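PDB 3CEA: Myo-inositol 2-dehydrogenase from Lactobacillus plantarum WCFS1, which probably catalyses the NAD-dependent oxidation of myo-inositol at its 2-position, holding the dinucleotide on an N-terminal Rossmann fold. Local coordinates for residues P8-I14 with I72-V78. Residues are numbered along the deposited sequence; the frame is centred on the assembly and turned at random.
Sequences PLRAAII and IDAIFIV. With NAD (nicotinamide-adenine-dinucleotide), chain E.
The Phe76 ring meets strand 9-14 by its edge: the methyl of Ala11 lies in the ring plane, with CB 3.8 Å from CE1 of Phe76, and Ala12 O is at the same edge. A small residue at position 11 suits a ring whose edge comes up against it, and the rings of Phe99 and Phe305 also meet Phe76, their planes inclined to its own. The carboxylate of Asp73 is a second flat group; its OD2 accepts from Arg10 N on the anti side, 20° out of the carboxylate plane. This bond from Arg10 N to Asp73 OD2 is almost straight (3.0 Å, 176°). Because CG of Asp73 stands anti to its own carbonyl carbon (chi1 -56°), the carboxylate turns back to the amide of Arg10, whose carbonyl O accepts from both Asp73 N and Ala74 N. The guanidinium of Arg10 goes elsewhere, its NE bonding Asn71 O.

Beyond this start the strands run parallel, and four backbone bonds alternate between them, from Ala12 N to Ala74 O as far as Val78 N to Ile14 O at 2.7 Å. Beta-branched aliphatic residues suit such buried, extended chains. On the face of Ala12, CD1 of Ile14 packs against CD1 of Ile75 at 3.7 Å and CG1 of Ile77 at 3.9 Å, and the methyl of Ala12 takes CD1 of Ile72. At the C-terminal ends of the strands, Ile14 CG2 touches the adenine at C2A (3.7 Å), and Val78 O, just past strand 74-77, comes near C5D of the NAD.

These are the central strands of the parallel Rossmann sheet: 34-40 flanks 9-14, and 97-100 flanks 74-77. Helix 63-67 covers the face of Ala12, Ile14 and Ile75 through Met66, and helix 295-311 packs on Leu9 and Phe76.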
ATOM      1  N   PRO A   8      29.331  16.023  32.685  1.00 55.26           N
ATOM      2  CA  PRO A   8      29.064  15.669  31.294  1.00 54.23           C
ATOM      3  C   PRO A   8      30.369  15.558  30.506  1.00 53.35           C
ATOM      4  O   PRO A   8      31.370  16.185  30.873  1.00 53.21           O
ATOM      5  CB  PRO A   8      28.231  16.848  30.784  1.00 54.08           C
ATOM      6  CG  PRO A   8      28.627  17.991  31.640  1.00 54.49           C
ATOM      7  CD  PRO A   8      28.928  17.409  32.990  1.00 55.15           C
ATOM      8  N   LEU A   9      30.360  14.758  29.444  1.00 52.32           N
ATOM      9  CA  LEU A   9      31.510  14.663  28.553  1.00 51.28           C
ATOM     10  C   LEU A   9      31.650  15.961  27.774  1.00 50.40           C
ATOM     11  O   LEU A   9      30.660  16.517  27.296  1.00 50.46           O
ATOM     12  CB  LEU A   9      31.364  13.490  27.580  1.00 51.42           C
ATOM     13  CG  LEU A   9      31.352  12.049  28.100  1.00 51.33           C
ATOM     14  CD1 LEU A   9      31.090  11.111  26.941  1.00 51.64           C
ATOM     15  CD2 LEU A   9      32.650  11.676  28.810  1.00 51.63           C
ATOM     16  N   ARG A  10      32.881  16.446  27.662  1.00 49.39           N
ATOM     17  CA  ARG A  10      33.158  17.646  26.888  1.00 48.47           C
ATOM     18  C   ARG A  10      33.529  17.235  25.470  1.00 47.91           C
ATOM     19  O   ARG A  10      34.494  16.501  25.262  1.00 47.72           O
ATOM     20  CB  ARG A  10      34.258  18.477  27.553  1.00 48.54           C
ATOM     21  CG  ARG A  10      33.841  19.056  28.906  1.00 48.36           C
ATOM     22  CD  ARG A  10      34.932  19.902  29.546  1.00 48.15           C
ATOM     23  NE  ARG A  10      35.224  21.111  28.777  1.00 46.24           N
ATOM     24  CZ  ARG A  10      34.552  22.255  28.874  1.00 45.78           C
ATOM     25  NH1 ARG A  10      33.524  22.373  29.709  1.00 44.78           N
ATOM     26  NH2 ARG A  10      34.910  23.291  28.127  1.00 44.55           N
ATOM     27  N   ALA A  11      32.741  17.695  24.500  1.00 47.47           N
ATOM     28  CA  ALA A  11      32.882  17.252  23.115  1.00 46.90           C
ATOM     29  C   ALA A  11      33.128  18.386  22.125  1.00 46.63           C
ATOM     30  O   ALA A  11      32.785  19.545  22.380  1.00 46.19           O
ATOM     31  CB  ALA A  11      31.666  16.435  22.690  1.00 46.74           C
ATOM     32  N   ALA A  12      33.738  18.023  20.998  1.00 46.59           N
ATOM     33  CA  ALA A  12      33.944  18.924  19.874  1.00 46.34           C
ATOM     34  C   ALA A  12      33.475  18.250  18.588  1.00 46.34           C
ATOM     35  O   ALA A  12      33.331  17.025  18.533  1.00 46.34           O
ATOM     36  CB  ALA A  12      35.408  19.314  19.767  1.00 46.16           C
ATOM     37  N   ILE A  13      33.238  19.056  17.557  1.00 46.22           N
ATOM     38  CA  ILE A  13      32.823  18.541  16.256  1.00 45.84           C
ATOM     39  C   ILE A  13      33.633  19.175  15.123  1.00 45.88           C
ATOM     40  O   ILE A  13      33.846  20.389  15.097  1.00 45.83           O
ATOM     41  CB  ILE A  13      31.283  18.711  16.030  1.00 45.88           C
ATOM     42  CG1 ILE A  13      30.825  17.980  14.759  1.00 45.64           C
ATOM     43  CG2 ILE A  13      30.874  20.195  16.029  1.00 45.03           C
ATOM     44  CD1 ILE A  13      29.328  17.707  14.691  1.00 45.60           C
ATOM     45  N   ILE A  14      34.112  18.337  14.210  1.00 45.92           N
ATOM     46  CA  ILE A  14      34.707  18.826  12.973  1.00 46.00           C
ATOM     47  C   ILE A  14      33.691  18.627  11.855  1.00 46.22           C
ATOM     48  O   ILE A  14      33.169  17.530  11.673  1.00 45.96           O
ATOM     49  CB  ILE A  14      36.035  18.111  12.623  1.00 46.00           C
ATOM     50  CG1 ILE A  14      36.991  18.112  13.823  1.00 45.55           C
ATOM     51  CG2 ILE A  14      36.690  18.772  11.408  1.00 45.33           C
ATOM     52  CD1 ILE A  14      38.159  17.148  13.689  1.00 45.84           C
ATOM     53  N   ILE A  72      38.629  18.684  26.078  1.00 47.80           N
ATOM     54  CA  ILE A  72      37.588  17.776  25.587  1.00 47.61           C
ATOM     55  C   ILE A  72      37.910  16.299  25.809  1.00 47.72           C
ATOM     56  O   ILE A  72      39.074  15.889  25.764  1.00 47.92           O
ATOM     57  CB  ILE A  72      37.264  18.012  24.083  1.00 47.61           C
ATOM     58  CG1 ILE A  72      38.551  18.253  23.280  1.00 47.57           C
ATOM     59  CG2 ILE A  72      36.268  19.165  23.926  1.00 47.24           C
ATOM     60  CD1 ILE A  72      38.369  18.234  21.775  1.00 47.38           C
ATOM     61  N   ASP A  73      36.862  15.513  26.045  1.00 47.63           N
ATOM     62  CA  ASP A  73      36.972  14.067  26.239  1.00 47.53           C
ATOM     63  C   ASP A  73      36.769  13.317  24.926  1.00 47.11           C
ATOM     64  O   ASP A  73      37.324  12.235  24.728  1.00 47.01           O
ATOM     65  CB  ASP A  73      35.933  13.583  27.257  1.00 47.77           C
ATOM     66  CG  ASP A  73      36.037  14.296  28.596  1.00 49.19           C
ATOM     67  OD1 ASP A  73      37.096  14.190  29.255  1.00 51.08           O
ATOM     68  OD2 ASP A  73      35.050  14.954  28.994  1.00 49.23           O
ATOM     69  N   ALA A  74      35.963  13.896  24.039  1.00 46.68           N
ATOM     70  CA  ALA A  74      35.562  13.235  22.803  1.00 46.43           C
ATOM     71  C   ALA A  74      35.459  14.195  21.620  1.00 46.22           C
ATOM     72  O   ALA A  74      35.252  15.400  21.793  1.00 46.12           O
ATOM     73  CB  ALA A  74      34.240  12.498  23.005  1.00 46.59           C
ATOM     74  N   ILE A  75      35.600  13.644  20.418  1.00 45.82           N
ATOM     75  CA  ILE A  75      35.497  14.422  19.188  1.00 45.41           C
ATOM     76  C   ILE A  75      34.620  13.704  18.157  1.00 45.28           C
ATOM     77  O   ILE A  75      34.595  12.469  18.094  1.00 45.27           O
ATOM     78  CB  ILE A  75      36.901  14.768  18.611  1.00 45.31           C
ATOM     79  CG1 ILE A  75      36.799  15.868  17.547  1.00 45.13           C
ATOM     80  CG2 ILE A  75      37.615  13.513  18.089  1.00 45.34           C
ATOM     81  CD1 ILE A  75      38.085  16.648  17.337  1.00 45.65           C
ATOM     82  N   PHE A  76      33.884  14.492  17.376  1.00 45.07           N
ATOM     83  CA  PHE A  76      33.051  13.977  16.294  1.00 44.52           C
ATOM     84  C   PHE A  76      33.577  14.474  14.951  1.00 44.16           C
ATOM     85  O   PHE A  76      33.566  15.674  14.676  1.00 43.95           O
ATOM     86  CB  PHE A  76      31.588  14.388  16.498  1.00 44.47           C
ATOM     87  CG  PHE A  76      30.959  13.796  17.729  1.00 44.37           C
ATOM     88  CD1 PHE A  76      31.093  14.422  18.966  1.00 43.24           C
ATOM     89  CD2 PHE A  76      30.239  12.608  17.653  1.00 44.26           C
ATOM     90  CE1 PHE A  76      30.520  13.875  20.107  1.00 43.57           C
ATOM     91  CE2 PHE A  76      29.660  12.051  18.790  1.00 43.83           C
ATOM     92  CZ  PHE A  76      29.800  12.688  20.021  1.00 44.68           C
ATOM     93  N   ILE A  77      34.056  13.545  14.130  1.00 44.15           N
ATOM     94  CA  ILE A  77      34.610  13.890  12.822  1.00 44.32           C
ATOM     95  C   ILE A  77      33.566  13.699  11.716  1.00 44.43           C
ATOM     96  O   ILE A  77      33.286  12.578  11.281  1.00 44.44           O
ATOM     97  CB  ILE A  77      35.923  13.112  12.519  1.00 44.35           C
ATOM     98  CG1 ILE A  77      36.974  13.396  13.598  1.00 45.35           C
ATOM     99  CG2 ILE A  77      36.469  13.478  11.138  1.00 43.46           C
ATOM    100  CD1 ILE A  77      38.085  12.360  13.685  1.00 46.24           C
ATOM    101  N   VAL A  78      32.978  14.817  11.294  1.00 44.59           N
ATOM    102  CA  VAL A  78      32.027  14.849  10.186  1.00 44.66           C
ATOM    103  C   VAL A  78      32.591  15.741   9.069  1.00 44.94           C
ATOM    104  O   VAL A  78      31.859  16.485   8.407  1.00 44.93           O
ATOM    105  CB  VAL A  78      30.626  15.350  10.635  1.00 44.55           C
ATOM    106  CG1 VAL A  78      29.547  14.821   9.695  1.00 44.05           C
ATOM    107  CG2 VAL A  78      30.323  14.919  12.069  1.00 44.17           C
TER
HETATM  108  PA  NAD E 400      29.818  18.458   3.567  1.00 47.24           P
HETATM  109  O1A NAD E 400      28.395  18.849   3.452  1.00 46.59           O
HETATM  110  O2A NAD E 400      30.598  18.866   2.378  1.00 47.10           O
HETATM  111  O5B NAD E 400      30.428  19.080   4.920  1.00 50.10           O
HETATM  112  C5B NAD E 400      31.819  19.047   5.172  1.00 53.34           C
HETATM  113  C4B NAD E 400      32.158  19.994   6.320  1.00 54.76           C
HETATM  114  O4B NAD E 400      33.477  19.761   6.787  1.00 55.87           O
HETATM  115  C3B NAD E 400      32.086  21.453   5.901  1.00 55.00           C
HETATM  116  O3B NAD E 400      31.363  22.146   6.888  1.00 54.65           O
HETATM  117  C2B NAD E 400      33.527  21.924   5.871  1.00 56.34           C
HETATM  118  O2B NAD E 400      33.668  23.261   6.297  1.00 57.36           O
HETATM  119  C1B NAD E 400      34.224  20.963   6.821  1.00 55.99           C
HETATM  120  N9A NAD E 400      35.623  20.719   6.421  1.00 56.19           N
HETATM  121  C8A NAD E 400      36.074  20.317   5.188  1.00 56.40           C
HETATM  122  N7A NAD E 400      37.420  20.200   5.232  1.00 56.27           N
HETATM  123  C5A NAD E 400      37.836  20.527   6.476  1.00 56.29           C
HETATM  124  C6A NAD E 400      39.100  20.580   7.053  1.00 55.56           C
HETATM  125  N6A NAD E 400      40.133  20.036   6.418  1.00 55.25           N
HETATM  126  N1A NAD E 400      39.225  20.957   8.379  1.00 56.21           N
HETATM  127  C2A NAD E 400      38.101  21.280   9.124  1.00 55.83           C
HETATM  128  N3A NAD E 400      36.847  21.226   8.541  1.00 55.08           N
HETATM  129  C4A NAD E 400      36.717  20.856   7.238  1.00 56.11           C
HETATM  130  O3  NAD E 400      29.946  16.866   3.779  1.00 49.83           O
HETATM  131  PN  NAD E 400      28.819  16.016   4.558  1.00 48.70           P
HETATM  132  O1N NAD E 400      28.362  16.781   5.743  1.00 46.84           O
HETATM  133  O2N NAD E 400      27.853  15.544   3.546  1.00 49.70           O
HETATM  134  O5D NAD E 400      29.598  14.705   5.067  1.00 49.86           O
HETATM  135  C5D NAD E 400      30.832  14.748   5.743  1.00 48.86           C
HETATM  136  C4D NAD E 400      31.237  13.312   6.065  1.00 48.59           C
HETATM  137  O4D NAD E 400      30.116  12.584   6.536  1.00 48.80           O
HETATM  138  C3D NAD E 400      31.774  12.586   4.841  1.00 48.69           C
HETATM  139  O3D NAD E 400      32.994  11.966   5.175  1.00 48.31           O
HETATM  140  C2D NAD E 400      30.716  11.551   4.511  1.00 48.39           C
HETATM  141  O2D NAD E 400      31.280  10.334   4.088  1.00 48.85           O
HETATM  142  C1D NAD E 400      29.947  11.378   5.814  1.00 48.25           C
HETATM  143  N1N NAD E 400      28.517  11.095   5.573  1.00 48.25           N
HETATM  144  C2N NAD E 400      27.944  10.014   6.194  1.00 48.31           C
HETATM  145  C3N NAD E 400      26.594   9.712   5.988  1.00 48.30           C
HETATM  146  C7N NAD E 400      25.911   8.642   6.791  1.00 49.04           C
HETATM  147  O7N NAD E 400      24.729   8.073   6.278  1.00 47.83           O
HETATM  148  N7N NAD E 400      26.427   8.251   7.961  1.00 48.79           N
HETATM  149  C4N NAD E 400      25.833  10.519   5.145  1.00 47.76           C
HETATM  150  C5N NAD E 400      26.423  11.615   4.518  1.00 47.89           C
HETATM  151  C6N NAD E 400      27.771  11.893   4.742  1.00 47.25           C